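Local coordinates for uncharacterized protein, DUF633, LMOf2365_1472 (Listeria monocytogenes str. 4b F2365, PDB 3GNL) that is formally uncharacterized but probably transfers a methyl group from S-adenosylmethionine to N1 of adenine 22 in tRNA, at residues E13-Y18 with A33-F38; A26-D31 with A97-T102; E174-P179 with I228-D233. All coordinates share one frame; numbering follows the deposited sequence.

Contact 1 (E13-Y18 with A33-F38)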
ATOM      1  N   GLU A  13       9.680  -2.845  -8.038  1.00 21.89           N
ATOM      2  CA  GLU A  13       9.594  -2.594  -9.462  1.00 23.27           C
ATOM      3  C   GLU A  13       8.130  -2.298  -9.817  1.00 22.99           C
ATOM      4  O   GLU A  13       7.837  -1.345 -10.580  1.00 23.11           O
ATOM      5  CB  GLU A  13      10.092  -3.801 -10.238  1.00 26.70           C
ATOM      6  CG  GLU A  13      10.029  -3.618 -11.769  1.00 32.67           C
ATOM      7  CD  GLU A  13      10.670  -4.769 -12.509  1.00 37.95           C
ATOM      8  OE1 GLU A  13      10.191  -5.916 -12.385  1.00 40.66           O
ATOM      9  OE2 GLU A  13      11.681  -4.538 -13.202  1.00 41.98           O
ATOM     10  N   LYS A  14       7.215  -3.052  -9.217  1.00 20.62           N
ATOM     11  CA  LYS A  14       5.800  -2.816  -9.509  1.00 21.84           C
ATOM     12  C   LYS A  14       5.373  -1.467  -8.995  1.00 20.59           C
ATOM     13  O   LYS A  14       4.667  -0.737  -9.672  1.00 20.55           O
ATOM     14  CB  LYS A  14       4.894  -3.985  -9.021  1.00 21.42           C
ATOM     15  CG  LYS A  14       3.436  -3.869  -9.512  1.00 22.92           C
ATOM     16  CD  LYS A  14       3.408  -3.914 -11.057  1.00 24.72           C
ATOM     17  CE  LYS A  14       2.031  -4.191 -11.585  1.00 26.75           C
ATOM     18  NZ  LYS A  14       2.083  -4.175 -13.087  1.00 28.94           N
ATOM     19  N   VAL A  15       5.807  -1.115  -7.768  1.00 19.99           N
ATOM     20  CA  VAL A  15       5.493   0.171  -7.204  1.00 18.70           C
ATOM     21  C   VAL A  15       6.004   1.309  -8.139  1.00 18.09           C
ATOM     22  O   VAL A  15       5.253   2.251  -8.442  1.00 21.18           O
ATOM     23  CB  VAL A  15       6.086   0.286  -5.764  1.00 18.63           C
ATOM     24  CG1 VAL A  15       6.019   1.691  -5.287  1.00 20.63           C
ATOM     25  CG2 VAL A  15       5.350  -0.656  -4.790  1.00 20.63           C
ATOM     26  N   ALA A  16       7.273   1.196  -8.548  1.00 19.86           N
ATOM     27  CA  ALA A  16       7.945   2.173  -9.431  1.00 21.29           C
ATOM     28  C   ALA A  16       7.254   2.285 -10.777  1.00 23.37           C
ATOM     29  O   ALA A  16       7.302   3.357 -11.391  1.00 22.21           O
ATOM     30  CB  ALA A  16       9.392   1.795  -9.611  1.00 22.35           C
ATOM     31  N   SER A  17       6.594   1.202 -11.199  1.00 22.31           N
ATOM     32  CA  SER A  17       5.992   1.189 -12.552  1.00 22.96           C
ATOM     33  C   SER A  17       4.846   2.201 -12.661  1.00 23.85           C
ATOM     34  O   SER A  17       4.409   2.514 -13.769  1.00 25.00           O
ATOM     35  CB  SER A  17       5.482  -0.207 -12.933  1.00 23.65           C
ATOM     36  OG  SER A  17       4.258  -0.475 -12.296  1.00 23.88           O
ATOM     37  N   TYR A  18       4.342   2.685 -11.529  1.00 21.86           N
ATOM     38  CA  TYR A  18       3.271   3.668 -11.480  1.00 22.88           C
ATOM     39  C   TYR A  18       3.772   5.095 -11.458  1.00 22.56           C
ATOM     40  O   TYR A  18       2.978   6.019 -11.408  1.00 25.72           O
ATOM     41  CB  TYR A  18       2.341   3.383 -10.308  1.00 22.72           C
ATOM     42  CG  TYR A  18       1.602   2.061 -10.483  1.00 23.98           C
ATOM     43  CD1 TYR A  18       0.655   1.896 -11.511  1.00 23.37           C
ATOM     44  CD2 TYR A  18       1.838   1.001  -9.614  1.00 24.98           C
ATOM     45  CE1 TYR A  18      -0.034   0.680 -11.676  1.00 23.83           C
ATOM     46  CE2 TYR A  18       1.136  -0.242  -9.751  1.00 25.15           C
ATOM     47  CZ  TYR A  18       0.202  -0.366 -10.774  1.00 26.32           C
ATOM     48  OH  TYR A  18      -0.484  -1.566 -10.930  1.00 25.87           O
ATOM     49  N   ALA A  33      16.506   4.085  -0.466  1.00 18.54           N
ATOM     50  CA  ALA A  33      16.355   4.992  -1.599  1.00 20.22           C
ATOM     51  C   ALA A  33      16.513   4.235  -2.924  1.00 20.63           C
ATOM     52  O   ALA A  33      16.790   4.905  -3.935  1.00 17.94           O
ATOM     53  CB  ALA A  33      17.368   6.145  -1.496  1.00 20.95           C
ATOM     54  N   TYR A  34      16.361   2.910  -2.940  1.00 19.84           N
ATOM     55  CA  TYR A  34      16.508   2.162  -4.197  1.00 19.54           C
ATOM     56  C   TYR A  34      15.499   2.667  -5.224  1.00 19.37           C
ATOM     57  O   TYR A  34      15.866   2.917  -6.410  1.00 19.18           O
ATOM     58  CB  TYR A  34      16.258   0.657  -4.021  1.00 20.76           C
ATOM     59  CG  TYR A  34      17.261  -0.112  -3.218  1.00 24.33           C
ATOM     60  CD1 TYR A  34      18.617   0.154  -3.321  1.00 25.42           C
ATOM     61  CD2 TYR A  34      16.840  -1.127  -2.370  1.00 26.19           C
ATOM     62  CE1 TYR A  34      19.555  -0.592  -2.582  1.00 27.10           C
ATOM     63  CE2 TYR A  34      17.767  -1.863  -1.607  1.00 26.31           C
ATOM     64  CZ  TYR A  34      19.116  -1.562  -1.732  1.00 27.21           C
ATOM     65  OH  TYR A  34      20.026  -2.277  -1.000  1.00 29.32           O
ATOM     66  N   LEU A  35      14.243   2.791  -4.802  1.00 19.30           N
ATOM     67  CA  LEU A  35      13.195   3.229  -5.726  1.00 19.52           C
ATOM     68  C   LEU A  35      13.410   4.654  -6.259  1.00 19.15           C
ATOM     69  O   LEU A  35      13.356   4.853  -7.480  1.00 18.29           O
ATOM     70  CB  LEU A  35      11.805   2.957  -5.119  1.00 20.43           C
ATOM     71  CG  LEU A  35      10.602   3.447  -5.921  1.00 21.11           C
ATOM     72  CD1 LEU A  35       9.364   2.571  -5.634  1.00 23.41           C
ATOM     73  CD2 LEU A  35      10.283   4.893  -5.736  1.00 23.39           C
ATOM     74  N   PRO A  36      13.714   5.637  -5.399  1.00 18.66           N
ATOM     75  CA  PRO A  36      14.037   6.989  -5.883  1.00 19.42           C
ATOM     76  C   PRO A  36      15.192   6.979  -6.836  1.00 19.75           C
ATOM     77  O   PRO A  36      15.144   7.668  -7.869  1.00 20.21           O
ATOM     78  CB  PRO A  36      14.403   7.728  -4.612  1.00 19.93           C
ATOM     79  CG  PRO A  36      13.590   7.043  -3.531  1.00 21.59           C
ATOM     80  CD  PRO A  36      13.563   5.591  -3.935  1.00 18.09           C
ATOM     81  N   CYS A  37      16.230   6.198  -6.563  1.00 18.84           N
ATOM     82  CA  CYS A  37      17.382   6.179  -7.482  1.00 20.96           C
ATOM     83  C   CYS A  37      16.961   5.600  -8.817  1.00 21.56           C
ATOM     84  O   CYS A  37      17.329   6.149  -9.851  1.00 21.74           O
ATOM     85  CB  CYS A  37      18.561   5.410  -6.901  1.00 21.30           C
ATOM     86  SG  CYS A  37      19.412   6.279  -5.478  1.00 23.09           S
ATOM     87  N   PHE A  38      16.207   4.510  -8.786  1.00 21.66           N
ATOM     88  CA  PHE A  38      15.765   3.835 -10.025  1.00 21.12           C
ATOM     89  C   PHE A  38      14.900   4.797 -10.856  1.00 23.57           C
ATOM     90  O   PHE A  38      15.082   4.868 -12.081  1.00 25.43           O
ATOM     91  CB  PHE A  38      14.970   2.610  -9.646  1.00 23.69           C
ATOM     92  CG  PHE A  38      14.240   1.952 -10.788  1.00 25.58           C
ATOM     93  CD1 PHE A  38      14.886   0.993 -11.552  1.00 27.45           C
ATOM     94  CD2 PHE A  38      12.902   2.222 -11.014  1.00 25.65           C
ATOM     95  CE1 PHE A  38      14.203   0.317 -12.599  1.00 28.76           C
ATOM     96  CE2 PHE A  38      12.206   1.540 -12.037  1.00 26.64           C
ATOM     97  CZ  PHE A  38      12.868   0.592 -12.817  1.00 28.21           C
TER

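Contact 2 (A26-D31 with A97-T102)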
ATOM      1  N   ALA A  26       7.894  11.753  -3.407  1.00 22.16           N
ATOM      2  CA  ALA A  26       8.403  11.523  -2.062  1.00 22.62           C
ATOM      3  C   ALA A  26       8.153  10.081  -1.656  1.00 22.34           C
ATOM      4  O   ALA A  26       7.004   9.630  -1.678  1.00 22.58           O
ATOM      5  CB  ALA A  26       7.805  12.481  -1.044  1.00 23.65           C
ATOM      6  N   ASP A  27       9.232   9.381  -1.306  1.00 20.14           N
ATOM      7  CA  ASP A  27       9.192   7.997  -0.882  1.00 19.87           C
ATOM      8  C   ASP A  27       9.370   7.936   0.639  1.00 20.08           C
ATOM      9  O   ASP A  27      10.487   8.087   1.153  1.00 20.69           O
ATOM     10  CB  ASP A  27      10.305   7.207  -1.606  1.00 20.74           C
ATOM     11  CG  ASP A  27      10.220   5.715  -1.373  1.00 20.27           C
ATOM     12  OD1 ASP A  27       9.175   5.271  -0.852  1.00 23.86           O
ATOM     13  OD2 ASP A  27      11.172   4.988  -1.716  1.00 21.38           O
ATOM     14  N   ILE A  28       8.273   7.649   1.323  1.00 18.38           N
ATOM     15  CA  ILE A  28       8.225   7.683   2.778  1.00 18.97           C
ATOM     16  C   ILE A  28       8.673   6.366   3.369  1.00 19.06           C
ATOM     17  O   ILE A  28       8.084   5.318   3.053  1.00 20.34           O
ATOM     18  CB  ILE A  28       6.817   7.984   3.211  1.00 20.94           C
ATOM     19  CG1 ILE A  28       6.309   9.207   2.447  1.00 19.99           C
ATOM     20  CG2 ILE A  28       6.769   8.127   4.737  1.00 21.35           C
ATOM     21  CD1 ILE A  28       7.107  10.585   2.749  1.00 20.48           C
ATOM     22  N   GLY A  29       9.657   6.380   4.255  1.00 20.43           N
ATOM     23  CA  GLY A  29      10.227   5.113   4.712  1.00 20.54           C
ATOM     24  C   GLY A  29      10.894   4.360   3.588  1.00 18.75           C
ATOM     25  O   GLY A  29      10.756   3.118   3.439  1.00 20.35           O
ATOM     26  N   SER A  30      11.657   5.086   2.784  1.00 18.68           N
ATOM     27  CA  SER A  30      12.252   4.507   1.573  1.00 20.10           C
ATOM     28  C   SER A  30      13.183   3.349   1.892  1.00 22.61           C
ATOM     29  O   SER A  30      14.001   3.421   2.834  1.00 23.26           O
ATOM     30  CB  SER A  30      13.075   5.608   0.913  1.00 20.87           C
ATOM     31  OG  SER A  30      13.522   5.174  -0.352  1.00 22.85           O
ATOM     32  N   ASP A  31      13.088   2.283   1.112  1.00 19.70           N
ATOM     33  CA  ASP A  31      13.965   1.149   1.269  1.00 19.13           C
ATOM     34  C   ASP A  31      15.313   1.470   0.624  1.00 22.45           C
ATOM     35  O   ASP A  31      15.451   1.279  -0.588  1.00 20.81           O
ATOM     36  CB  ASP A  31      13.298  -0.064   0.599  1.00 23.72           C
ATOM     37  CG  ASP A  31      14.035  -1.352   0.861  1.00 26.57           C
ATOM     38  OD1 ASP A  31      15.162  -1.321   1.421  1.00 28.63           O
ATOM     39  OD2 ASP A  31      13.492  -2.410   0.472  1.00 28.02           O
ATOM     40  N   ALA A  97       5.420   2.450   1.043  1.00 18.10           N
ATOM     41  CA  ALA A  97       5.497   0.994   0.833  1.00 18.41           C
ATOM     42  C   ALA A  97       6.131   0.313   2.044  1.00 19.67           C
ATOM     43  O   ALA A  97       6.835   0.951   2.810  1.00 20.42           O
ATOM     44  CB  ALA A  97       6.304   0.686  -0.437  1.00 19.64           C
ATOM     45  N   GLY A  98       5.828  -0.979   2.211  1.00 20.15           N
ATOM     46  CA  GLY A  98       6.531  -1.825   3.179  1.00 20.83           C
ATOM     47  C   GLY A  98       6.178  -1.545   4.620  1.00 23.36           C
ATOM     48  O   GLY A  98       7.009  -1.707   5.495  1.00 24.22           O
HETATM   49  N   MSE A  99       4.938  -1.111   4.847  1.00 22.05           N
HETATM   50  CA  MSE A  99       4.472  -0.801   6.213  1.00 24.08           C
HETATM   51  C   MSE A  99       3.073  -1.350   6.326  1.00 22.36           C
HETATM   52  O   MSE A  99       2.382  -1.527   5.328  1.00 19.96           O
HETATM   53  CB  MSE A  99       4.349   0.716   6.383  1.00 26.84           C
HETATM   54  CG  MSE A  99       5.635   1.422   6.370  1.00 32.21           C
HETATM   55 SE   MSE A  99       5.279   3.267   6.765  1.00 36.28          SE
HETATM   56  CE  MSE A  99       6.651   4.031   5.575  1.00 33.29           C
ATOM     57  N   GLY A 100       2.591  -1.511   7.558  1.00 23.24           N
ATOM     58  CA  GLY A 100       1.206  -1.940   7.715  1.00 22.35           C
ATOM     59  C   GLY A 100       0.213  -0.874   7.291  1.00 21.19           C
ATOM     60  O   GLY A 100       0.493   0.332   7.430  1.00 22.07           O
ATOM     61  N   GLY A 101      -0.946  -1.330   6.835  1.00 22.18           N
ATOM     62  CA  GLY A 101      -2.051  -0.437   6.407  1.00 22.31           C
ATOM     63  C   GLY A 101      -2.466   0.576   7.438  1.00 23.69           C
ATOM     64  O   GLY A 101      -2.777   1.697   7.065  1.00 23.61           O
ATOM     65  N   THR A 102      -2.536   0.191   8.724  1.00 24.30           N
ATOM     66  CA  THR A 102      -2.926   1.114   9.789  1.00 27.45           C
ATOM     67  C   THR A 102      -1.888   2.243   9.920  1.00 26.71           C
ATOM     68  O   THR A 102      -2.261   3.411  10.035  1.00 26.76           O
ATOM     69  CB  THR A 102      -3.149   0.374  11.137  1.00 29.19           C
ATOM     70  OG1 THR A 102      -4.044  -0.714  10.906  1.00 31.48           O
ATOM     71  CG2 THR A 102      -3.777   1.281  12.155  1.00 31.66           C
TER
HETATM   72  O   HOH W   1       8.033   3.658   0.952  1.00 22.27           O
HETATM   73  O   HOH W   2       9.749   1.649   1.096  1.00 22.81           O
HETATM   74  O   HOH W   3       9.101   1.192   4.561  1.00 24.80           O

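Contact 3 (E174-P179 with I228-D233)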
ATOM      1  N   GLU A 174     -15.425  -4.014  -2.649  1.00 17.58           N
ATOM      2  CA  GLU A 174     -14.338  -3.192  -3.193  1.00 17.13           C
ATOM      3  C   GLU A 174     -13.364  -2.789  -2.093  1.00 18.11           C
ATOM      4  O   GLU A 174     -12.143  -2.751  -2.310  1.00 18.49           O
ATOM      5  CB  GLU A 174     -14.911  -1.983  -3.944  1.00 17.94           C
ATOM      6  CG  GLU A 174     -15.625  -2.381  -5.200  1.00 20.47           C
ATOM      7  CD  GLU A 174     -16.336  -1.209  -5.886  1.00 21.52           C
ATOM      8  OE1 GLU A 174     -16.937  -0.391  -5.186  1.00 19.73           O
ATOM      9  OE2 GLU A 174     -16.234  -1.140  -7.130  1.00 25.90           O
ATOM     10  N   ILE A 175     -13.847  -2.425  -0.907  1.00 16.30           N
ATOM     11  CA  ILE A 175     -12.937  -2.106   0.209  1.00 17.92           C
ATOM     12  C   ILE A 175     -12.079  -3.328   0.626  1.00 17.62           C
ATOM     13  O   ILE A 175     -10.878  -3.199   0.898  1.00 18.14           O
ATOM     14  CB  ILE A 175     -13.718  -1.510   1.383  1.00 17.75           C
ATOM     15  CG1 ILE A 175     -14.005  -0.031   1.058  1.00 20.04           C
ATOM     16  CG2 ILE A 175     -12.983  -1.548   2.697  1.00 18.86           C
ATOM     17  CD1 ILE A 175     -15.003   0.579   1.963  1.00 22.49           C
ATOM     18  N   PHE A 176     -12.701  -4.498   0.740  1.00 18.19           N
ATOM     19  CA  PHE A 176     -11.995  -5.674   1.272  1.00 18.50           C
ATOM     20  C   PHE A 176     -11.033  -6.242   0.262  1.00 17.55           C
ATOM     21  O   PHE A 176      -9.963  -6.712   0.677  1.00 18.63           O
ATOM     22  CB  PHE A 176     -13.069  -6.732   1.617  1.00 20.22           C
ATOM     23  CG  PHE A 176     -12.621  -7.875   2.474  1.00 25.53           C
ATOM     24  CD1 PHE A 176     -12.885  -7.860   3.849  1.00 27.82           C
ATOM     25  CD2 PHE A 176     -12.047  -8.999   1.903  1.00 26.59           C
ATOM     26  CE1 PHE A 176     -12.514  -8.959   4.674  1.00 29.50           C
ATOM     27  CE2 PHE A 176     -11.691 -10.116   2.725  1.00 28.20           C
ATOM     28  CZ  PHE A 176     -11.915 -10.070   4.082  1.00 27.58           C
ATOM     29  N   PHE A 177     -11.377  -6.228  -1.021  1.00 16.67           N
ATOM     30  CA  PHE A 177     -10.656  -6.923  -2.077  1.00 16.19           C
ATOM     31  C   PHE A 177      -9.887  -6.035  -3.061  1.00 17.82           C
ATOM     32  O   PHE A 177      -8.921  -6.489  -3.716  1.00 18.99           O
ATOM     33  CB  PHE A 177     -11.573  -7.835  -2.867  1.00 18.11           C
ATOM     34  CG  PHE A 177     -12.209  -8.908  -2.025  1.00 18.60           C
ATOM     35  CD1 PHE A 177     -11.430  -9.968  -1.574  1.00 20.93           C
ATOM     36  CD2 PHE A 177     -13.567  -8.848  -1.699  1.00 19.37           C
ATOM     37  CE1 PHE A 177     -11.996 -10.991  -0.790  1.00 20.30           C
ATOM     38  CE2 PHE A 177     -14.155  -9.846  -0.926  1.00 20.82           C
ATOM     39  CZ  PHE A 177     -13.373 -10.923  -0.457  1.00 21.42           C
ATOM     40  N   GLY A 178     -10.390  -4.815  -3.204  1.00 18.69           N
ATOM     41  CA  GLY A 178      -9.815  -3.875  -4.174  1.00 18.85           C
ATOM     42  C   GLY A 178     -10.718  -3.782  -5.379  1.00 19.25           C
ATOM     43  O   GLY A 178     -10.984  -4.774  -6.067  1.00 18.87           O
ATOM     44  N   PRO A 179     -11.137  -2.554  -5.740  1.00 19.98           N
ATOM     45  CA  PRO A 179     -12.019  -2.444  -6.901  1.00 19.81           C
ATOM     46  C   PRO A 179     -11.408  -2.876  -8.235  1.00 21.54           C
ATOM     47  O   PRO A 179     -12.111  -3.414  -9.068  1.00 23.74           O
ATOM     48  CB  PRO A 179     -12.404  -0.947  -6.917  1.00 21.14           C
ATOM     49  CG  PRO A 179     -11.191  -0.285  -6.277  1.00 20.69           C
ATOM     50  CD  PRO A 179     -10.789  -1.260  -5.141  1.00 20.57           C
ATOM     51  N   ILE A 228     -16.002 -15.195   4.972  1.00 22.01           N
ATOM     52  CA  ILE A 228     -16.112 -16.289   4.008  1.00 21.27           C
ATOM     53  C   ILE A 228     -17.183 -15.963   2.932  1.00 21.28           C
ATOM     54  O   ILE A 228     -16.977 -16.211   1.755  1.00 20.83           O
ATOM     55  CB  ILE A 228     -16.464 -17.657   4.744  1.00 20.32           C
ATOM     56  CG1 ILE A 228     -15.320 -18.118   5.647  1.00 21.30           C
ATOM     57  CG2 ILE A 228     -16.891 -18.734   3.780  1.00 22.69           C
ATOM     58  CD1 ILE A 228     -15.851 -19.063   6.744  1.00 21.19           C
ATOM     59  N   ALA A 229     -18.325 -15.429   3.375  1.00 22.08           N
ATOM     60  CA  ALA A 229     -19.399 -15.057   2.446  1.00 22.44           C
ATOM     61  C   ALA A 229     -18.925 -13.986   1.449  1.00 22.81           C
ATOM     62  O   ALA A 229     -19.215 -14.088   0.247  1.00 22.41           O
ATOM     63  CB  ALA A 229     -20.632 -14.606   3.221  1.00 23.19           C
ATOM     64  N   LEU A 230     -18.118 -13.049   1.929  1.00 20.85           N
ATOM     65  CA  LEU A 230     -17.557 -12.051   0.992  1.00 22.25           C
ATOM     66  C   LEU A 230     -16.669 -12.693  -0.075  1.00 20.72           C
ATOM     67  O   LEU A 230     -16.691 -12.316  -1.249  1.00 21.69           O
ATOM     68  CB  LEU A 230     -16.781 -10.967   1.740  1.00 24.69           C
ATOM     69  CG  LEU A 230     -17.577 -10.005   2.611  1.00 28.09           C
ATOM     70  CD1 LEU A 230     -16.655  -9.239   3.551  1.00 30.32           C
ATOM     71  CD2 LEU A 230     -18.386  -9.048   1.707  1.00 29.41           C
ATOM     72  N   VAL A 231     -15.807 -13.625   0.323  1.00 20.48           N
ATOM     73  CA  VAL A 231     -14.975 -14.284  -0.636  1.00 20.17           C
ATOM     74  C   VAL A 231     -15.804 -15.100  -1.615  1.00 21.46           C
ATOM     75  O   VAL A 231     -15.562 -15.070  -2.821  1.00 22.30           O
ATOM     76  CB  VAL A 231     -13.912 -15.207   0.065  1.00 19.62           C
ATOM     77  CG1 VAL A 231     -13.210 -16.098  -0.939  1.00 20.97           C
ATOM     78  CG2 VAL A 231     -12.877 -14.348   0.854  1.00 20.59           C
ATOM     79  N   GLU A 232     -16.834 -15.800  -1.120  1.00 23.35           N
ATOM     80  CA  GLU A 232     -17.668 -16.631  -1.997  1.00 27.28           C
ATOM     81  C   GLU A 232     -18.381 -15.761  -3.018  1.00 26.39           C
ATOM     82  O   GLU A 232     -18.521 -16.159  -4.165  1.00 29.02           O
ATOM     83  CB  GLU A 232     -18.676 -17.416  -1.173  1.00 27.94           C
ATOM     84  CG  GLU A 232     -18.001 -18.504  -0.340  1.00 31.45           C
ATOM     85  CD  GLU A 232     -18.949 -19.312   0.533  1.00 32.58           C
ATOM     86  OE1 GLU A 232     -20.032 -18.815   0.911  1.00 34.68           O
ATOM     87  OE2 GLU A 232     -18.580 -20.452   0.880  1.00 34.96           O
ATOM     88  N   ASP A 233     -18.798 -14.581  -2.580  1.00 28.19           N
ATOM     89  CA  ASP A 233     -19.465 -13.625  -3.459  1.00 29.55           C
ATOM     90  C   ASP A 233     -18.529 -13.093  -4.548  1.00 29.63           C
ATOM     91  O   ASP A 233     -18.950 -12.928  -5.698  1.00 29.27           O
ATOM     92  CB  ASP A 233     -20.014 -12.453  -2.651  1.00 33.90           C
ATOM     93  CG  ASP A 233     -20.747 -11.454  -3.525  1.00 38.84           C
ATOM     94  OD1 ASP A 233     -21.740 -11.859  -4.170  1.00 41.20           O
ATOM     95  OD2 ASP A 233     -20.303 -10.291  -3.608  1.00 41.32           O
TER

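Contact 1 (E13-Y18 with A33-F38)
V15 and L35 make the tightest meeting between helix 10-16 and helix 34-41. Their side chains cross at about a right angle, and V15 CG1 lies 3.5 Å from L35 CD1, closer than carbon atoms usually approach. The same L35 CD1 methyl also rests against the helix backbone, 3.8 Å from A16 N, so it packs against both the V15 branch and the amide nitrogen of the next residue. L35 reaches this place because its CG stands anti to the backbone N (chi1 176°), which extends the side chain toward the other helix. A16, with only a methyl group, lets the two backbones come close, the CA atoms of A16 and L35 being 6.5 Å apart.

One turn along helix 34-41 the packing becomes looser and more open. The CD2-CE2 bond of the F38 ring meets A16 CB obliquely, at 3.8 Å from CD2 and 3.7 Å from CE2, and F38 remains partly exposed. E13 is exposed and its CB points away from the other helix. The side chains that meet are all apolar, and the junction buries 186 Å² in all, with V15, A16 and L35 as its buried part. Within segment 13-18, S17 OG donates to K14 O at 2.7 Å and lies over the centre of the Y18 ring.

Around this pairing, K14, V15 and Y18 pack on I158 of strand 154-163, and K14 and Y18 also reach strand 141-151. On the other helix, C37 contacts Q64 of helix 55-67, while F38 also touches L8. The contact therefore joins the N-terminal helix to the first helix after strand 23-28, on one side of the central sheet.

Contact 2 (A26-D31 with A97-T102)
M99 reaches across to I28 and G29 where strands 23-28 and 93-99 end, at the C-terminal end of the parallel strands of a Rossmann-like methyltransferase sheet, where class I enzymes bind S-adenosylmethionine. The segment 26-31 carries the sequence D-I-G-S-D, which probably corresponds to the first, glycine-containing motif of that fold, so this cleft is probably part of the cofactor pocket.

The direct contacts are van der Waals and come from one methyl. The selenomethionine at M99 has CG anti to the carbonyl carbon (chi1 -68°), and the chain then bends at its selenium, bringing CE to 3.2 Å from I28 O and 3.8 Å from G29 CA. I28 CG2 is farther off, at 4.2 Å from M99 CE. A positive phi suits glycine at G29, third residue of the type II turn from D27 to S30.

Water does the polar work, because the strands have parted: backbone pairing of I28 with V95 lies behind, and the G29 and A97 CA atoms are 7.4 Å apart. Water 1 accepts from A97 N and is hydrogen-bonded to I28 O and D27 OD1. Water 3 donates to G29 O and to A97 O, at 2.9 Å from the latter, bridging the two carbonyls. Water 2 is also hydrogen-bonded to G29 O, with a weak link to A97 O.

Within the turn, the other carboxylate oxygen of D27 has a partner too: S30 OG donates to D27 OD2 at 2.7 Å, arriving from above the carboxylate plane, 54° out of it.

Contact 3 (E174-P179 with I228-D233)
The C-terminal helical region closes on the short helix 172-177 through a pair of consecutive phenylalanines, F176 and F177, that lean on L230 and V231 of helix 215-235. F177 drives deeper. Its CZ lies 3.7 Å from V231 CG2, which sits at the ring edge, in the ring plane, and the two side chains cross at about a right angle. The neighbouring ring atom, F177 CE2, packs 3.9 Å from L230 CB and comes within 3.6 Å of L230 O, so the ring touches main chain as well as side chain.

F176 takes the other part of L230. The L230 CD1 methyl rests over one face of the F176 ring, 4.0 Å from F176 CD1 and offset toward the rim. Different first torsions turn the two rings against each other: F176 has CG anti to the backbone N (chi1 -166°), whereas F177 has CG beside it (chi1 -61°). This sets F176 CD2 above the centre of the F177 ring, so the edge of F176 points at the face of F177.

Helix 215-235 is the second arm of a long helical hairpin whose first arm is helix 187-208, in keeping with the coiled-coil extension known in this tRNA methyltransferase family. The first arm adds W193, edge-to-face with F177 and also in contact with F176, and W200, which touches both F176 and V231.

Beyond the phenylalanines the chain leaves the helix at G178, whose N donates to E174 O at 2.9 Å and whose backbone angles would press a CB against the F177 carbonyl oxygen and so call for glycine. On helix 215-235, D233 OD2 is hydrogen-bonded to Q173 NE2, and D233 OD1 forms a salt bridge with K236.

Overall arrangement
Contacts 1 and 2 are neighbours in the Rossmann-like part, their centres 12 Å apart, and strand 23-28 of contact 2 lies in the chain between the two helices of contact 1. They touch directly: P36 CD lies 3.3 Å from D27 OD2, so helix 34-41 backs the turn that probably lines the cofactor pocket, while contact 1 packs that helix against the N-terminal one. Contact 3 is remote from both, its centre 29 Å from that of contact 1 and 25 Å from that of contact 2, with nearest atoms about 11 Å away in either case. It belongs to the helical hairpin region, and contact 1 lies across the chain's centre from it.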